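Local atomic coordinates of beta-N-acetylglucosaminidase (Thermotoga maritima, PDB entry 3WO8), a protein that probably catalyses the hydrolysis of terminal non-reducing N-acetyl-D-hexosamine residues from N-acetyl-beta-D-hexosaminides, as a member of glycosyl hydrolase family 3. Residues 59-64 with 336-341; 196-201 with 244-249; 416-421 with 446-451. All coordinates share one frame; numbering follows the deposited sequence.

Contact 1 of 3, residues 59-64 with 336-341; sequences FMSFLS and LADVSM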
loop_
_atom_site.group_PDB
_atom_site.type_symbol
_atom_site.label_atom_id
_atom_site.label_comp_id
_atom_site.label_asym_id
_atom_site.label_seq_id
_atom_site.Cartn_x
_atom_site.Cartn_y
_atom_site.Cartn_z
ATOM N N PHE B 59 9.056 13.770 -4.688
ATOM C CA PHE B 59 10.367 13.646 -4.078
ATOM C C PHE B 59 11.192 12.647 -4.866
ATOM O O PHE B 59 12.333 12.875 -5.125
ATOM C CB PHE B 59 10.226 13.262 -2.588
ATOM C CG PHE B 59 11.447 13.547 -1.723
ATOM C CD1 PHE B 59 12.566 14.206 -2.208
ATOM C CD2 PHE B 59 11.450 13.136 -0.405
ATOM C CE1 PHE B 59 13.657 14.420 -1.402
ATOM C CE2 PHE B 59 12.516 13.367 0.418
ATOM C CZ PHE B 59 13.629 14.006 -0.079
ATOM N N MET B 60 10.607 11.539 -5.278
ATOM C CA MET B 60 11.375 10.499 -5.988
ATOM C C MET B 60 11.705 11.003 -7.383
ATOM O O MET B 60 12.756 10.739 -7.921
ATOM C CB MET B 60 10.550 9.204 -6.093
ATOM C CG MET B 60 10.389 8.439 -4.791
ATOM S SD MET B 60 11.976 7.724 -4.355
ATOM C CE MET B 60 11.528 6.705 -2.966
ATOM N N SER B 61 10.769 11.703 -7.996
ATOM C CA SER B 61 11.023 12.304 -9.286
ATOM C C SER B 61 12.187 13.290 -9.244
ATOM O O SER B 61 13.015 13.320 -10.128
ATOM C CB SER B 61 9.806 13.086 -9.735
ATOM O OG SER B 61 10.063 13.661 -10.984
ATOM N N PHE B 62 12.202 14.129 -8.220
ATOM C CA PHE B 62 13.306 15.031 -7.956
ATOM C C PHE B 62 14.614 14.262 -7.735
ATOM O O PHE B 62 15.624 14.601 -8.348
ATOM C CB PHE B 62 12.991 15.920 -6.745
ATOM C CG PHE B 62 14.150 16.724 -6.273
ATOM C CD1 PHE B 62 14.495 17.906 -6.918
ATOM C CD2 PHE B 62 14.917 16.293 -5.197
ATOM C CE1 PHE B 62 15.573 18.666 -6.494
ATOM C CE2 PHE B 62 16.006 17.035 -4.772
ATOM C CZ PHE B 62 16.323 18.232 -5.417
ATOM N N LEU B 63 14.624 13.255 -6.880
ATOM C CA LEU B 63 15.887 12.607 -6.583
ATOM C C LEU B 63 16.377 11.991 -7.851
ATOM O O LEU B 63 17.589 11.886 -8.122
ATOM C CB LEU B 63 15.734 11.533 -5.540
ATOM C CG LEU B 63 15.381 12.112 -4.187
ATOM C CD1 LEU B 63 14.874 11.033 -3.236
ATOM C CD2 LEU B 63 16.597 12.821 -3.602
ATOM N N SER B 64 15.426 11.599 -8.670
ATOM C CA SER B 64 15.774 10.830 -9.836
ATOM C C SER B 64 16.538 11.702 -10.826
ATOM O O SER B 64 17.604 11.324 -11.299
ATOM C CB SER B 64 14.513 10.248 -10.468
ATOM O OG SER B 64 14.857 9.328 -11.466
ATOM N N LEU B 336 5.288 8.529 -11.880
ATOM C CA LEU B 336 3.897 8.837 -11.854
ATOM C C LEU B 336 3.737 10.378 -11.763
ATOM O O LEU B 336 2.838 10.967 -12.339
ATOM C CB LEU B 336 3.178 8.038 -10.755
ATOM C CG LEU B 336 3.033 6.577 -11.160
ATOM C CD1 LEU B 336 2.652 5.646 -10.022
ATOM C CD2 LEU B 336 2.023 6.420 -12.281
ATOM N N ALA B 337 4.635 11.033 -11.057
ATOM C CA ALA B 337 4.656 12.504 -11.090
ATOM C C ALA B 337 4.746 13.011 -12.510
ATOM O O ALA B 337 3.991 13.898 -12.925
ATOM C CB ALA B 337 5.822 13.036 -10.272
ATOM N N ASP B 338 5.658 12.428 -13.273
ATOM C CA ASP B 338 5.912 12.922 -14.614
ATOM C C ASP B 338 4.736 12.646 -15.463
ATOM O O ASP B 338 4.320 13.534 -16.240
ATOM C CB ASP B 338 7.140 12.271 -15.245
ATOM C CG ASP B 338 8.385 12.526 -14.474
ATOM O OD1 ASP B 338 8.595 13.667 -14.022
ATOM O OD2 ASP B 338 9.151 11.581 -14.306
ATOM N N VAL B 339 4.190 11.432 -15.333
ATOM C CA VAL B 339 3.020 11.076 -16.118
ATOM C C VAL B 339 1.912 12.073 -15.849
ATOM O O VAL B 339 1.208 12.481 -16.754
ATOM C CB VAL B 339 2.538 9.671 -15.779
ATOM C CG1 VAL B 339 1.172 9.407 -16.397
ATOM C CG2 VAL B 339 3.535 8.667 -16.296
ATOM N N SER B 340 1.783 12.512 -14.600
ATOM C CA SER B 340 0.688 13.390 -14.242
ATOM C C SER B 340 0.914 14.762 -14.824
ATOM O O SER B 340 -0.016 15.349 -15.425
ATOM C CB SER B 340 0.515 13.492 -12.735
ATOM O OG SER B 340 0.954 12.298 -12.097
ATOM N N MET B 341 2.137 15.268 -14.630
ATOM C CA MET B 341 2.532 16.559 -15.193
ATOM C C MET B 341 2.195 16.644 -16.680
ATOM O O MET B 341 1.509 17.566 -17.131
ATOM C CB MET B 341 4.033 16.805 -15.018
ATOM C CG MET B 341 4.460 18.219 -15.455
ATOM S SD MET B 341 3.674 19.593 -14.546
ATOM C CE MET B 341 2.537 20.436 -15.632
#
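Ser-61 meets Ala-337 and Asp-338 where helix 53-66 of the TIM barrel comes up against helix 334-342. The backbones come close: the CA atoms of Ser-61 and Ala-337 are 6.6 Å apart, a spacing that suits their small side chains. Both point toward the opposite helix, and CB of Ser-61 rests against the methyl CB of Ala-337 at 4.0 Å, the apolar part of the contact. The serine hydroxyl is turned to the polar part. With OG trans to the backbone nitrogen (chi1 -180°), it extends past the alanine methyl to Asp-338, giving its proton to OD1 in a weak hydrogen bond of 3.4 Å from OG to OD1. Asp-338 does not set out directly toward its partner; its CG lies trans to the carbonyl carbon (chi1 -61°), and the carboxylate then turns so that OD1 is the nearer oxygen, while OD2 stays 4.0 Å from Ser-61 OG. Lys-65, one turn further along helix 53-66, forms a long, weak ion pair with the same OD1. Behind the contact, Phe-59 and Leu-63 pack on strand 42-45, whereas Ser-340 and Met-341 touch helix 462-471; the carbonyl of Val-339 accepts a hydrogen bond from Asn-98 of the second subunit. The helix pair thus joins the barrel to the C-terminal part of the chain beside the dimer interface. Chemically, two small groups permit a close approach, and a carboxylate shared between a hydroxyl and a distant ammonium adds long, weak polar links that supplement it.

Contact 2 of 3, residues 196-201 with 244-249; sequences KLWEED and REKIGF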
loop_
_atom_site.group_PDB
_atom_site.type_symbol
_atom_site.label_atom_id
_atom_site.label_comp_id
_atom_site.label_asym_id
_atom_site.label_seq_id
_atom_site.Cartn_x
_atom_site.Cartn_y
_atom_site.Cartn_z
ATOM N N LYS B 196 30.749 -12.936 26.588
ATOM C CA LYS B 196 29.294 -13.087 26.516
ATOM C C LYS B 196 28.775 -12.384 25.263
ATOM O O LYS B 196 27.997 -12.966 24.507
ATOM C CB LYS B 196 28.608 -12.529 27.761
ATOM C CG LYS B 196 28.070 -13.585 28.714
ATOM C CD LYS B 196 26.885 -13.034 29.511
ATOM C CE LYS B 196 25.810 -14.087 29.777
ATOM N NZ LYS B 196 24.433 -13.506 29.766
ATOM N N LEU B 197 29.232 -11.152 25.051
ATOM C CA LEU B 197 28.962 -10.407 23.816
ATOM C C LEU B 197 29.196 -11.166 22.534
ATOM O O LEU B 197 28.331 -11.204 21.642
ATOM C CB LEU B 197 29.842 -9.171 23.711
ATOM C CG LEU B 197 29.130 -7.849 23.997
ATOM C CD1 LEU B 197 28.546 -7.834 25.408
ATOM C CD2 LEU B 197 30.081 -6.671 23.757
ATOM N N TRP B 198 30.400 -11.716 22.429
ATOM C CA TRP B 198 30.845 -12.416 21.226
ATOM C C TRP B 198 29.986 -13.648 20.997
ATOM O O TRP B 198 29.519 -13.897 19.896
ATOM C CB TRP B 198 32.326 -12.793 21.350
ATOM C CG TRP B 198 32.837 -13.397 20.111
ATOM C CD1 TRP B 198 33.027 -14.722 19.882
ATOM C CD2 TRP B 198 33.154 -12.716 18.883
ATOM N NE1 TRP B 198 33.471 -14.909 18.596
ATOM C CE2 TRP B 198 33.553 -13.696 17.961
ATOM C CE3 TRP B 198 33.138 -11.374 18.475
ATOM C CZ2 TRP B 198 33.948 -13.382 16.648
ATOM C CZ3 TRP B 198 33.533 -11.055 17.144
ATOM C CH2 TRP B 198 33.942 -12.055 16.263
ATOM N N GLU B 199 29.770 -14.386 22.067
ATOM C CA GLU B 199 28.907 -15.558 22.060
ATOM C C GLU B 199 27.424 -15.300 21.849
ATOM O O GLU B 199 26.733 -16.166 21.337
ATOM C CB GLU B 199 29.041 -16.299 23.385
ATOM C CG GLU B 199 30.399 -16.934 23.576
ATOM C CD GLU B 199 30.474 -17.755 24.841
ATOM O OE1 GLU B 199 30.083 -17.252 25.922
ATOM O OE2 GLU B 199 30.931 -18.905 24.738
ATOM N N GLU B 200 26.909 -14.160 22.311
ATOM C CA GLU B 200 25.444 -13.904 22.262
ATOM C C GLU B 200 25.044 -12.807 21.261
ATOM O O GLU B 200 24.681 -13.091 20.137
ATOM C CB GLU B 200 24.926 -13.599 23.659
ATOM C CG GLU B 200 24.903 -14.824 24.559
ATOM C CD GLU B 200 24.822 -14.493 26.035
ATOM O OE1 GLU B 200 24.188 -13.484 26.412
ATOM O OE2 GLU B 200 25.395 -15.267 26.829
ATOM N N ASP B 201 25.189 -11.555 21.651
ATOM C CA ASP B 201 24.712 -10.419 20.850
ATOM C C ASP B 201 25.323 -10.289 19.448
ATOM O O ASP B 201 24.658 -9.826 18.508
ATOM C CB ASP B 201 24.949 -9.102 21.614
ATOM C CG ASP B 201 24.356 -9.134 23.008
ATOM O OD1 ASP B 201 24.763 -10.027 23.807
ATOM O OD2 ASP B 201 23.458 -8.294 23.282
ATOM N N ARG B 244 35.607 -4.277 11.631
ATOM C CA ARG B 244 36.406 -4.280 10.399
ATOM C C ARG B 244 37.546 -5.302 10.334
ATOM O O ARG B 244 37.899 -5.751 9.228
ATOM C CB ARG B 244 37.016 -2.936 10.165
ATOM C CG ARG B 244 35.979 -1.862 10.047
ATOM C CD ARG B 244 35.869 -1.416 8.633
ATOM N NE ARG B 244 34.956 -0.285 8.533
ATOM C CZ ARG B 244 33.945 -0.198 7.687
ATOM N NH1 ARG B 244 33.681 -1.183 6.862
ATOM N NH2 ARG B 244 33.199 0.893 7.671
ATOM N N GLU B 245 38.112 -5.650 11.496
ATOM C CA GLU B 245 39.252 -6.589 11.590
ATOM C C GLU B 245 38.810 -7.944 12.074
ATOM O O GLU B 245 38.933 -8.939 11.353
ATOM C CB GLU B 245 40.384 -6.057 12.500
ATOM C CG GLU B 245 40.941 -4.721 12.021
ATOM C CD GLU B 245 42.078 -4.150 12.855
ATOM O OE1 GLU B 245 42.175 -4.400 14.080
ATOM O OE2 GLU B 245 42.874 -3.399 12.266
ATOM N N LYS B 246 38.308 -8.010 13.294
ATOM C CA LYS B 246 37.985 -9.302 13.853
ATOM C C LYS B 246 36.940 -10.030 12.990
ATOM O O LYS B 246 37.121 -11.191 12.662
ATOM C CB LYS B 246 37.521 -9.178 15.292
ATOM C CG LYS B 246 37.546 -10.493 16.019
ATOM C CD LYS B 246 37.030 -10.330 17.433
ATOM C CE LYS B 246 37.374 -11.521 18.314
ATOM N NZ LYS B 246 37.132 -12.832 17.627
ATOM N N ILE B 247 35.870 -9.341 12.600
ATOM C CA ILE B 247 34.788 -9.977 11.828
ATOM C C ILE B 247 35.134 -10.071 10.360
ATOM O O ILE B 247 34.874 -11.093 9.722
ATOM C CB ILE B 247 33.456 -9.212 11.953
ATOM C CG1 ILE B 247 32.739 -9.635 13.230
ATOM C CG2 ILE B 247 32.557 -9.497 10.749
ATOM C CD1 ILE B 247 31.729 -8.621 13.722
ATOM N N GLY B 248 35.676 -8.986 9.831
ATOM C CA GLY B 248 36.108 -8.947 8.455
ATOM C C GLY B 248 35.436 -7.932 7.569
ATOM O O GLY B 248 35.802 -7.786 6.393
ATOM N N PHE B 249 34.479 -7.204 8.133
ATOM C CA PHE B 249 33.521 -6.466 7.344
ATOM C C PHE B 249 34.116 -5.187 6.816
ATOM O O PHE B 249 34.457 -4.325 7.600
ATOM C CB PHE B 249 32.287 -6.156 8.197
ATOM C CG PHE B 249 31.272 -5.310 7.483
ATOM C CD1 PHE B 249 30.559 -5.828 6.422
ATOM C CD2 PHE B 249 31.080 -3.985 7.836
ATOM C CE1 PHE B 249 29.666 -5.054 5.724
ATOM C CE2 PHE B 249 30.196 -3.201 7.143
ATOM C CZ PHE B 249 29.475 -3.739 6.098
#
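The indole of Trp-198 carries the side chain of Lys-246 over one face of its six-membered ring, while Ile-247 approaches obliquely, its CG1 4.1 Å from Trp-198 CH2. The lysine forms a cation-pi contact, NZ lying 3.6 Å from the ring centroid of Trp-198 and 21° off the normal. Its CE sits more squarely above the same ring, 10° off the normal, as a CH-pi partner, and CD lies near CZ3 and CH2. The aliphatic chain therefore covers the ring together with the charge. Lys-246 runs extended through chi3 and bends only at chi4 (-44°), which brings the ammonium over the benzo ring near CZ2, at 3.4 Å from NZ. The two side chains come from opposite directions, bridging backbones whose nearest CA atoms, those of Trp-198 and Ile-247, are 10.5 Å apart. Arg-206 makes a second cation-pi contact with the indole and also hydrogen-bonds to the Trp-198 carbonyl, and Val-242 of helix 236-247 also touches the Trp-198 side chain. Replacing the indole with an alanine here would probably leave the ammonium of Lys-246 without its aromatic partner and open a gap beside Ile-247. This is surface packing on the outside of the TIM barrel, where helix 194-199 meets the C-terminal end of helix 236-247, which lies in the beta-alpha-beta crossover from strand 216-219 to strand 253-257.

Contact 3 of 3, residues 416-421 with 446-451; sequences ADIPNE and VRYFEG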
loop_
_atom_site.group_PDB
_atom_site.type_symbol
_atom_site.label_atom_id
_atom_site.label_comp_id
_atom_site.label_asym_id
_atom_site.label_seq_id
_atom_site.Cartn_x
_atom_site.Cartn_y
_atom_site.Cartn_z
ATOM N N ALA B 416 -15.616 19.884 -11.336
ATOM C CA ALA B 416 -15.805 18.476 -11.609
ATOM C C ALA B 416 -16.539 18.358 -12.926
ATOM O O ALA B 416 -16.087 17.704 -13.863
ATOM C CB ALA B 416 -16.621 17.834 -10.484
ATOM N N ASP B 417 -17.690 18.996 -12.985
ATOM C CA ASP B 417 -18.463 19.054 -14.189
ATOM C C ASP B 417 -19.453 20.209 -14.124
ATOM O O ASP B 417 -19.540 20.928 -13.127
ATOM C CB ASP B 417 -19.161 17.708 -14.443
ATOM C CG ASP B 417 -20.274 17.410 -13.463
ATOM O OD1 ASP B 417 -19.982 17.270 -12.267
ATOM O OD2 ASP B 417 -21.431 17.275 -13.903
ATOM N N ILE B 418 -20.197 20.389 -15.200
ATOM C CA ILE B 418 -21.120 21.506 -15.312
ATOM C C ILE B 418 -22.469 20.942 -15.798
ATOM O O ILE B 418 -22.747 20.901 -16.980
ATOM C CB ILE B 418 -20.524 22.604 -16.220
ATOM C CG1 ILE B 418 -19.889 22.027 -17.491
ATOM C CG2 ILE B 418 -19.359 23.289 -15.526
ATOM C CD1 ILE B 418 -20.799 21.299 -18.470
ATOM N N PRO B 419 -23.311 20.467 -14.877
ATOM C CA PRO B 419 -24.524 19.777 -15.334
ATOM C C PRO B 419 -25.631 20.691 -15.875
ATOM O O PRO B 419 -26.371 20.281 -16.756
ATOM C CB PRO B 419 -25.007 19.042 -14.081
ATOM C CG PRO B 419 -24.454 19.819 -12.937
ATOM C CD PRO B 419 -23.244 20.583 -13.412
ATOM N N ASN B 420 -25.764 21.899 -15.337
ATOM C CA ASN B 420 -26.818 22.820 -15.785
ATOM C C ASN B 420 -26.289 24.176 -16.192
ATOM O O ASN B 420 -25.092 24.446 -16.105
ATOM C CB ASN B 420 -27.969 23.007 -14.769
ATOM C CG ASN B 420 -27.788 22.220 -13.485
ATOM O OD1 ASN B 420 -27.634 20.995 -13.509
ATOM N ND2 ASN B 420 -27.879 22.907 -12.354
ATOM N N GLU B 421 -27.218 25.004 -16.667
ATOM C CA GLU B 421 -26.930 26.343 -17.156
ATOM C C GLU B 421 -26.856 27.315 -15.986
ATOM O O GLU B 421 -26.002 28.199 -15.968
ATOM C CB GLU B 421 -28.003 26.781 -18.168
ATOM C CG GLU B 421 -27.922 28.236 -18.671
ATOM C CD GLU B 421 -26.695 28.533 -19.533
ATOM O OE1 GLU B 421 -26.552 27.920 -20.604
ATOM O OE2 GLU B 421 -25.870 29.397 -19.158
ATOM N N VAL B 446 -13.599 22.627 -21.067
ATOM C CA VAL B 446 -12.836 23.794 -21.498
ATOM C C VAL B 446 -13.606 24.751 -22.391
ATOM O O VAL B 446 -13.449 25.950 -22.288
ATOM C CB VAL B 446 -11.593 23.372 -22.281
ATOM C CG1 VAL B 446 -11.051 24.510 -23.125
ATOM C CG2 VAL B 446 -10.512 22.926 -21.335
ATOM N N ARG B 447 -14.405 24.233 -23.308
ATOM C CA ARG B 447 -15.063 25.102 -24.292
ATOM C C ARG B 447 -15.790 26.276 -23.621
ATOM O O ARG B 447 -15.677 27.424 -24.072
ATOM C CB ARG B 447 -16.018 24.300 -25.185
ATOM C CG ARG B 447 -17.341 23.938 -24.529
ATOM C CD ARG B 447 -17.786 22.552 -24.913
ATOM N NE ARG B 447 -18.249 22.452 -26.300
ATOM C CZ ARG B 447 -19.522 22.513 -26.691
ATOM N NH1 ARG B 447 -20.507 22.691 -25.809
ATOM N NH2 ARG B 447 -19.814 22.385 -27.981
ATOM N N TYR B 448 -16.477 25.981 -22.518
ATOM C CA TYR B 448 -17.270 26.960 -21.789
ATOM C C TYR B 448 -16.449 28.167 -21.315
ATOM O O TYR B 448 -16.922 29.304 -21.312
ATOM C CB TYR B 448 -17.851 26.304 -20.565
ATOM C CG TYR B 448 -18.837 25.209 -20.842
ATOM C CD1 TYR B 448 -20.104 25.500 -21.333
ATOM C CD2 TYR B 448 -18.534 23.890 -20.556
ATOM C CE1 TYR B 448 -21.044 24.499 -21.544
ATOM C CE2 TYR B 448 -19.460 22.881 -20.770
ATOM C CZ TYR B 448 -20.724 23.181 -21.261
ATOM O OH TYR B 448 -21.661 22.174 -21.466
ATOM N N PHE B 449 -15.216 27.901 -20.921
ATOM C CA PHE B 449 -14.362 28.913 -20.336
ATOM C C PHE B 449 -13.428 29.455 -21.366
ATOM O O PHE B 449 -12.223 29.421 -21.207
ATOM C CB PHE B 449 -13.630 28.324 -19.133
ATOM C CG PHE B 449 -14.571 27.703 -18.153
ATOM C CD1 PHE B 449 -15.471 28.489 -17.451
ATOM C CD2 PHE B 449 -14.631 26.333 -18.015
ATOM C CE1 PHE B 449 -16.387 27.919 -16.586
ATOM C CE2 PHE B 449 -15.541 25.747 -17.147
ATOM C CZ PHE B 449 -16.419 26.542 -16.426
ATOM N N GLU B 450 -14.028 29.991 -22.419
ATOM C CA GLU B 450 -13.294 30.519 -23.561
ATOM C C GLU B 450 -12.454 31.739 -23.178
ATOM O O GLU B 450 -12.986 32.711 -22.614
ATOM C CB GLU B 450 -14.289 30.892 -24.681
ATOM C CG GLU B 450 -13.773 31.897 -25.724
ATOM C CD GLU B 450 -14.351 33.310 -25.574
ATOM O OE1 GLU B 450 -14.985 33.780 -26.532
ATOM O OE2 GLU B 450 -14.188 33.960 -24.518
ATOM N N GLY B 451 -11.154 31.683 -23.480
ATOM C CA GLY B 451 -10.267 32.840 -23.297
ATOM C C GLY B 451 -9.842 33.077 -21.854
ATOM O O GLY B 451 -8.813 33.746 -21.596
#
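Ile-418 projects from the loop of a beta-alpha-beta crossover, between strand 411-415 and helix 421-429, toward Tyr-448 and Phe-449 in the connection leading to strand 453-456. Both loops belong to the C-terminal domain with its mixed sheet. The closely packed part surrounds Phe-449, which is buried: its ring stacks on Tyr-437 and touches His-427 and Leu-428 of helix 421-429, as well as Ile-454. Against this ring Ile-418 contributes CG2, obliquely and rather loosely, 4.5 Å from CZ of Phe-449. Its other branch, CG1 and CD1, runs along the CE2 side of Tyr-448. There the modelled carbons stand closer than is physically possible, so the fit of this branch, with CG1 between the backbone nitrogen and the carbonyl carbon (chi1 44°), is doubtful. Toward solvent the contact is less enclosed: Tyr-448 and Ile-418 are only partly buried, and their neighbours Arg-447 and Pro-419 are exposed; CG of Arg-447 lies over one face of the Tyr-448 ring toward its rim. Phe-449 is the centre of an inverse gamma turn, and CB of Tyr-448 lies 4.0 Å above the plane of the Phe-449 ring, over its centre.

In the fold
Contact 2 is nested along the chain within the long loop closed by contact 1, and contact 3 follows both. Contact 2 lies wholly on the TIM barrel and contact 1 has one helix, 53-66, on it; the two are on opposite sides of the chain's centre, their own centres 43 Å apart. Contact 3 belongs to the C-terminal domain, with its centre 30 Å from that of contact 1 and 71 Å from that of contact 2. No two of them touch; even contacts 1 and 3 keep about 14 Å between nearest atoms. The three therefore mark the barrel's far surface, its junction with helix 334-342 near the second subunit, and the distant end of the C-terminal domain, tracing an elongated two-domain chain.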